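PDB 4FE9: outer membrane protein SusF from Bacteroides thetaiotaomicron, which binds starch at the cell surface through its carbohydrate-binding modules, before the starch is transported into the periplasm for degradation. Local coordinates for residues A[39-44]-A[138-143]; A[47-52]-A[88-93]. All blocks are in the same frame, centred on the assembly; numbering follows the deposited sequence.

Contact 1 (A[39-44]-A[138-143]); sequences IVMDAA and ITLQPA. With EDO (1,2-ethanediol), chain D.
The carbonyl oxygen of I39 is gripped twice: the backbone N of Q141 donates to I39 O at 2.8 Å, and a water that also bonds OG1 of T139 donates to the same oxygen. The strands run parallel, and the ladder continues on either side of this bond: I39 N gives a nearly straight bond to T139 O (175° at the hydrogen) and M41 N donates to Q141 O at 2.9 Å. Beyond that rung the first segment turns away, A43 N closing back on V40 O. A second water carries the pairing one step further, accepting from D42 N and donating to P142 O.

On the face carrying I39 and L140, these two side chains slant across each other. CG2 of I39, anti to its own backbone N, comes to 3.9 Å from L140 CD1. Just past the strand end, M41 adds to the same side: its CG meets L140 CD2 at 3.9 Å, with chi2 at -56° bringing SD to 4.0 Å from L140 CD1. L95 and L92 of helix 92-102 pack against I39 and M41 from this side.

On the other face V40 and Q141 run alongside each other with a common heading, V40 CG2 3.9 Å from Q141 OE1. Q141 NE2 is held by S108 OG, with a weak added bond to an ethanediol. At the end, D42 OD1 rests 3.4 Å from A143 CB. A short early strand, 38-40, running parallel to the domain's last strand, 128-141, is consistent with the immunoglobulin-like, E-set beta-sandwich, in which an A' strand pairs with strand G.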
loop_
_atom_site.group_PDB
_atom_site.type_symbol
_atom_site.label_atom_id
_atom_site.label_comp_id
_atom_site.label_asym_id
_atom_site.label_seq_id
_atom_site.Cartn_x
_atom_site.Cartn_y
_atom_site.Cartn_z
ATOM N N ILE A 39 -9.413 30.950 4.307
ATOM C CA ILE A 39 -8.053 31.401 4.537
ATOM C C ILE A 39 -7.111 30.938 3.383
ATOM O O ILE A 39 -7.196 29.810 2.926
ATOM C CB ILE A 39 -7.536 30.818 5.845
ATOM C CG1 ILE A 39 -8.299 31.397 7.007
ATOM C CG2 ILE A 39 -6.009 31.063 6.001
ATOM C CD1 ILE A 39 -8.225 30.515 8.251
ATOM N N VAL A 40 -6.332 31.869 2.842
ATOM C CA VAL A 40 -5.322 31.546 1.814
ATOM C C VAL A 40 -3.951 31.822 2.384
ATOM O O VAL A 40 -3.611 32.958 2.647
ATOM C CB VAL A 40 -5.534 32.438 0.517
ATOM C CG1 VAL A 40 -4.375 32.247 -0.467
ATOM C CG2 VAL A 40 -6.852 32.087 -0.160
ATOM N N MET A 41 -3.201 30.785 2.674
ATOM C CA MET A 41 -2.001 30.956 3.501
ATOM C C MET A 41 -1.005 31.882 2.780
ATOM O O MET A 41 -0.296 32.668 3.417
ATOM C CB MET A 41 -1.345 29.606 3.799
ATOM C CG MET A 41 -2.093 28.752 4.803
ATOM S SD MET A 41 -2.349 29.640 6.336
ATOM C CE MET A 41 -0.645 29.824 6.895
ATOM N N ASP A 42 -0.938 31.772 1.455
ATOM C CA ASP A 42 -0.033 32.645 0.676
ATOM C C ASP A 42 -0.259 34.085 1.069
ATOM O O ASP A 42 0.682 34.839 1.239
ATOM C CB ASP A 42 -0.290 32.482 -0.815
ATOM C CG ASP A 42 0.417 31.293 -1.403
ATOM O OD1 ASP A 42 1.444 30.845 -0.835
ATOM O OD2 ASP A 42 -0.053 30.788 -2.437
ATOM N N ALA A 43 -1.532 34.461 1.227
ATOM C CA ALA A 43 -1.918 35.861 1.400
ATOM C C ALA A 43 -2.088 36.257 2.877
ATOM O O ALA A 43 -2.472 37.393 3.183
ATOM C CB ALA A 43 -3.202 36.153 0.628
ATOM N N ALA A 44 -1.971 35.292 3.778
ATOM C CA ALA A 44 -2.460 35.512 5.149
ATOM C C ALA A 44 -1.523 36.460 5.849
ATOM O O ALA A 44 -0.324 36.339 5.725
ATOM C CB ALA A 44 -2.545 34.206 5.911
ATOM N N ILE A 138 -15.103 25.994 7.820
ATOM C CA ILE A 138 -14.281 26.956 7.136
ATOM C C ILE A 138 -13.369 26.194 6.156
ATOM O O ILE A 138 -13.410 24.940 6.081
ATOM C CB ILE A 138 -13.405 27.768 8.130
ATOM C CG1 ILE A 138 -12.401 26.844 8.806
ATOM C CG2 ILE A 138 -14.293 28.481 9.220
ATOM C CD1 ILE A 138 -11.287 27.586 9.451
ATOM N N THR A 139 -12.641 26.942 5.343
ATOM C CA THR A 139 -11.629 26.346 4.484
ATOM C C THR A 139 -10.315 27.081 4.577
ATOM O O THR A 139 -10.260 28.220 5.068
ATOM C CB THR A 139 -12.062 26.366 3.053
ATOM O OG1 THR A 139 -12.051 27.725 2.573
ATOM C CG2 THR A 139 -13.468 25.739 2.912
ATOM N N LEU A 140 -9.237 26.357 4.268
ATOM C CA LEU A 140 -7.904 26.901 4.338
ATOM C C LEU A 140 -7.099 26.302 3.178
ATOM O O LEU A 140 -7.205 25.100 2.885
ATOM C CB LEU A 140 -7.231 26.545 5.685
ATOM C CG LEU A 140 -5.781 27.008 5.916
ATOM C CD1 LEU A 140 -5.507 27.426 7.378
ATOM C CD2 LEU A 140 -4.777 25.935 5.483
ATOM N N GLN A 141 -6.327 27.136 2.519
ATOM C CA GLN A 141 -5.479 26.671 1.434
ATOM C C GLN A 141 -4.034 26.835 1.826
ATOM O O GLN A 141 -3.542 27.965 1.966
ATOM C CB GLN A 141 -5.754 27.488 0.166
ATOM C CG GLN A 141 -4.864 27.064 -1.043
ATOM C CD GLN A 141 -4.949 28.058 -2.185
ATOM O OE1 GLN A 141 -5.839 28.880 -2.224
ATOM N NE2 GLN A 141 -3.989 28.023 -3.066
ATOM N N PRO A 142 -3.321 25.718 1.954
ATOM C CA PRO A 142 -1.915 25.806 2.318
ATOM C C PRO A 142 -1.139 26.560 1.259
ATOM O O PRO A 142 -1.654 26.779 0.170
ATOM C CB PRO A 142 -1.470 24.343 2.360
ATOM C CG PRO A 142 -2.703 23.581 2.673
ATOM C CD PRO A 142 -3.815 24.330 1.963
ATOM N N ALA A 143 0.041 27.042 1.623
ATOM C CA ALA A 143 0.830 27.916 0.759
ATOM C C ALA A 143 1.319 27.125 -0.458
ATOM O O ALA A 143 1.234 25.882 -0.495
ATOM C CB ALA A 143 1.991 28.473 1.495
HETATM C C1 EDO D . -3.717 31.223 -4.879
HETATM O O1 EDO D . -3.066 30.077 -5.461
HETATM C C2 EDO D . -2.840 31.782 -3.769
HETATM O O2 EDO D . -1.451 31.777 -4.181
HETATM O O HOH W 1 -9.460 28.737 1.693
HETATM O O HOH W 2 -2.207 29.758 -0.170
#

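Contact 2 (A[47-52]-A[88-93]); sequences DSVEIA and FKVALA
V49 and V90 cross obliquely, CG2 to CG2 at 3.7 Å, at the middle of an antiparallel ladder between strands 48-57 and 87-91 in the immunoglobulin-like N-terminal domain. They form a hydrogen-bonded pair, with V49 N donating to V90 O and V90 N to V49 O. Each valine has CG2 between its backbone N and carbonyl carbon, the crowded position, and from there the two methyls meet. I51 comes to V90 at about a right angle, its CG2 3.9 Å from V90 CG2 and its CD1 near V90 CG1. L95 of helix 92-102 touches all three of these side chains and so covers this apolar face. V49 uses its other branch for the start of that helix: CG1, beside the backbone N (chi1 -73°), lies 4.0 Å from CD1 of L92.

Further along, I51 N donates to F88 O. The F88 ring is turned so that A52 C lies in its plane at the edge; A52 O, near that plane, is 3.6 Å from CD2. I117 also packs on both F88 and A52.

The other face carries S48, E50, K89 and A91. E50 and K89, a non-hydrogen-bonded pair, extend together from the sheet, but OE2 of E50 and NZ of K89 stay 4.2 Å apart, too far for a salt bridge. Where strand 87-91 passes into the helix, A91 takes the N-cap position and D47 O has two partners: a water that bridges it to A93 N, and the backbone N of L92, which approaches at 2.7 Å from above the carbonyl plane, 42° out of it.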
loop_
_atom_site.group_PDB
_atom_site.type_symbol
_atom_site.label_atom_id
_atom_site.label_comp_id
_atom_site.label_asym_id
_atom_site.label_seq_id
_atom_site.Cartn_x
_atom_site.Cartn_y
_atom_site.Cartn_z
ATOM N N ASP A 47 -1.358 36.502 12.660
ATOM C CA ASP A 47 -0.863 35.243 13.236
ATOM C C ASP A 47 -1.896 34.459 14.057
ATOM O O ASP A 47 -1.713 33.285 14.327
ATOM C CB ASP A 47 0.441 35.414 13.999
ATOM C CG ASP A 47 0.329 36.392 15.104
ATOM O OD1 ASP A 47 1.316 37.165 15.320
ATOM O OD2 ASP A 47 -0.770 36.482 15.703
ATOM N N SER A 48 -3.023 35.084 14.349
ATOM C CA SER A 48 -4.169 34.346 14.867
ATOM C C SER A 48 -5.430 34.665 14.051
ATOM O O SER A 48 -5.534 35.739 13.453
ATOM C CB SER A 48 -4.382 34.721 16.309
ATOM O OG SER A 48 -4.882 36.040 16.372
ATOM N N VAL A 49 -6.344 33.699 13.958
ATOM C CA VAL A 49 -7.577 33.879 13.188
ATOM C C VAL A 49 -8.784 33.502 14.029
ATOM O O VAL A 49 -8.697 32.625 14.879
ATOM C CB VAL A 49 -7.570 32.999 11.914
ATOM C CG1 VAL A 49 -6.576 33.584 10.868
ATOM C CG2 VAL A 49 -7.174 31.576 12.263
ATOM N N GLU A 50 -9.919 34.130 13.738
ATOM C CA GLU A 50 -11.178 33.802 14.370
ATOM C C GLU A 50 -11.897 32.833 13.522
ATOM O O GLU A 50 -12.386 33.193 12.426
ATOM C CB GLU A 50 -12.035 35.057 14.479
ATOM C CG GLU A 50 -11.236 36.318 14.678
ATOM C CD GLU A 50 -12.095 37.505 15.182
ATOM O OE1 GLU A 50 -13.251 37.665 14.723
ATOM O OE2 GLU A 50 -11.588 38.310 15.982
ATOM N N ILE A 51 -12.150 31.645 14.058
ATOM C CA ILE A 51 -12.698 30.596 13.220
ATOM C C ILE A 51 -14.173 30.270 13.486
ATOM O O ILE A 51 -14.836 29.632 12.656
ATOM C CB ILE A 51 -11.823 29.335 13.226
ATOM C CG1 ILE A 51 -11.761 28.734 14.624
ATOM C CG2 ILE A 51 -10.423 29.668 12.738
ATOM C CD1 ILE A 51 -11.084 27.350 14.650
ATOM N N ALA A 52 -14.687 30.719 14.628
ATOM C CA ALA A 52 -16.048 30.435 14.992
ATOM C C ALA A 52 -16.522 31.398 16.083
ATOM O O ALA A 52 -15.712 32.106 16.703
ATOM C CB ALA A 52 -16.206 28.967 15.437
ATOM N N PHE A 88 -13.925 32.273 18.961
ATOM C CA PHE A 88 -12.871 31.262 19.094
ATOM C C PHE A 88 -11.706 31.552 18.169
ATOM O O PHE A 88 -11.889 31.784 16.952
ATOM C CB PHE A 88 -13.444 29.862 18.824
ATOM C CG PHE A 88 -14.523 29.472 19.780
ATOM C CD1 PHE A 88 -14.197 28.811 20.975
ATOM C CD2 PHE A 88 -15.803 29.987 19.642
ATOM C CE1 PHE A 88 -15.168 28.585 21.953
ATOM C CE2 PHE A 88 -16.785 29.753 20.612
ATOM C CZ PHE A 88 -16.460 29.060 21.771
ATOM N N LYS A 89 -10.522 31.665 18.762
ATOM C CA LYS A 89 -9.293 32.039 18.027
ATOM C C LYS A 89 -8.281 30.898 18.066
ATOM O O LYS A 89 -8.125 30.221 19.110
ATOM C CB LYS A 89 -8.664 33.265 18.670
ATOM C CG LYS A 89 -9.446 34.545 18.515
ATOM C CD LYS A 89 -8.521 35.726 18.734
ATOM C CE LYS A 89 -9.287 36.931 19.217
ATOM N NZ LYS A 89 -8.593 38.210 18.881
ATOM N N VAL A 90 -7.531 30.730 16.970
ATOM C CA VAL A 90 -6.417 29.816 16.942
ATOM C C VAL A 90 -5.226 30.520 16.299
ATOM O O VAL A 90 -5.398 31.498 15.561
ATOM C CB VAL A 90 -6.738 28.512 16.144
ATOM C CG1 VAL A 90 -7.825 27.688 16.871
ATOM C CG2 VAL A 90 -7.182 28.845 14.703
ATOM N N ALA A 91 -4.020 30.012 16.562
ATOM C CA ALA A 91 -2.830 30.502 15.870
ATOM C C ALA A 91 -2.858 29.983 14.427
ATOM O O ALA A 91 -3.081 28.807 14.195
ATOM C CB ALA A 91 -1.487 30.002 16.614
ATOM N N LEU A 92 -2.735 30.894 13.471
ATOM C CA LEU A 92 -2.807 30.517 12.061
ATOM C C LEU A 92 -1.814 29.395 11.722
ATOM O O LEU A 92 -2.145 28.437 11.013
ATOM C CB LEU A 92 -2.557 31.740 11.165
ATOM C CG LEU A 92 -2.736 31.467 9.662
ATOM C CD1 LEU A 92 -4.054 30.792 9.390
ATOM C CD2 LEU A 92 -2.630 32.734 8.853
ATOM N N ALA A 93 -0.589 29.518 12.204
ATOM C CA ALA A 93 0.428 28.496 11.877
ATOM C C ALA A 93 -0.023 27.104 12.341
ATOM O O ALA A 93 0.243 26.110 11.676
ATOM C CB ALA A 93 1.760 28.861 12.498
HETATM O O HOH W 3 0.440 31.789 13.729
#

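How the contacts relate
Contacts 1 and 2 lie in the N-terminal domain with centres 12 Å apart, and their strands belong to the same mixed sheet. Along the chain the order is 39-44, 47-52, 88-93, 138-143, so contact 2 forms wholly within the span that contact 1 brackets. Strand 38-40 leads through the loop 41-47 into strand 48-57, and strand 87-91 runs straight into helix 92-102. L92 joins the two: its CD2 is 3.3 Å from A44 CB, and its CD1 is 3.7 Å from M41 SD. Through L92 the first turn of helix 92-102 packs on both contacts, all within one domain and away from the starch-binding sites.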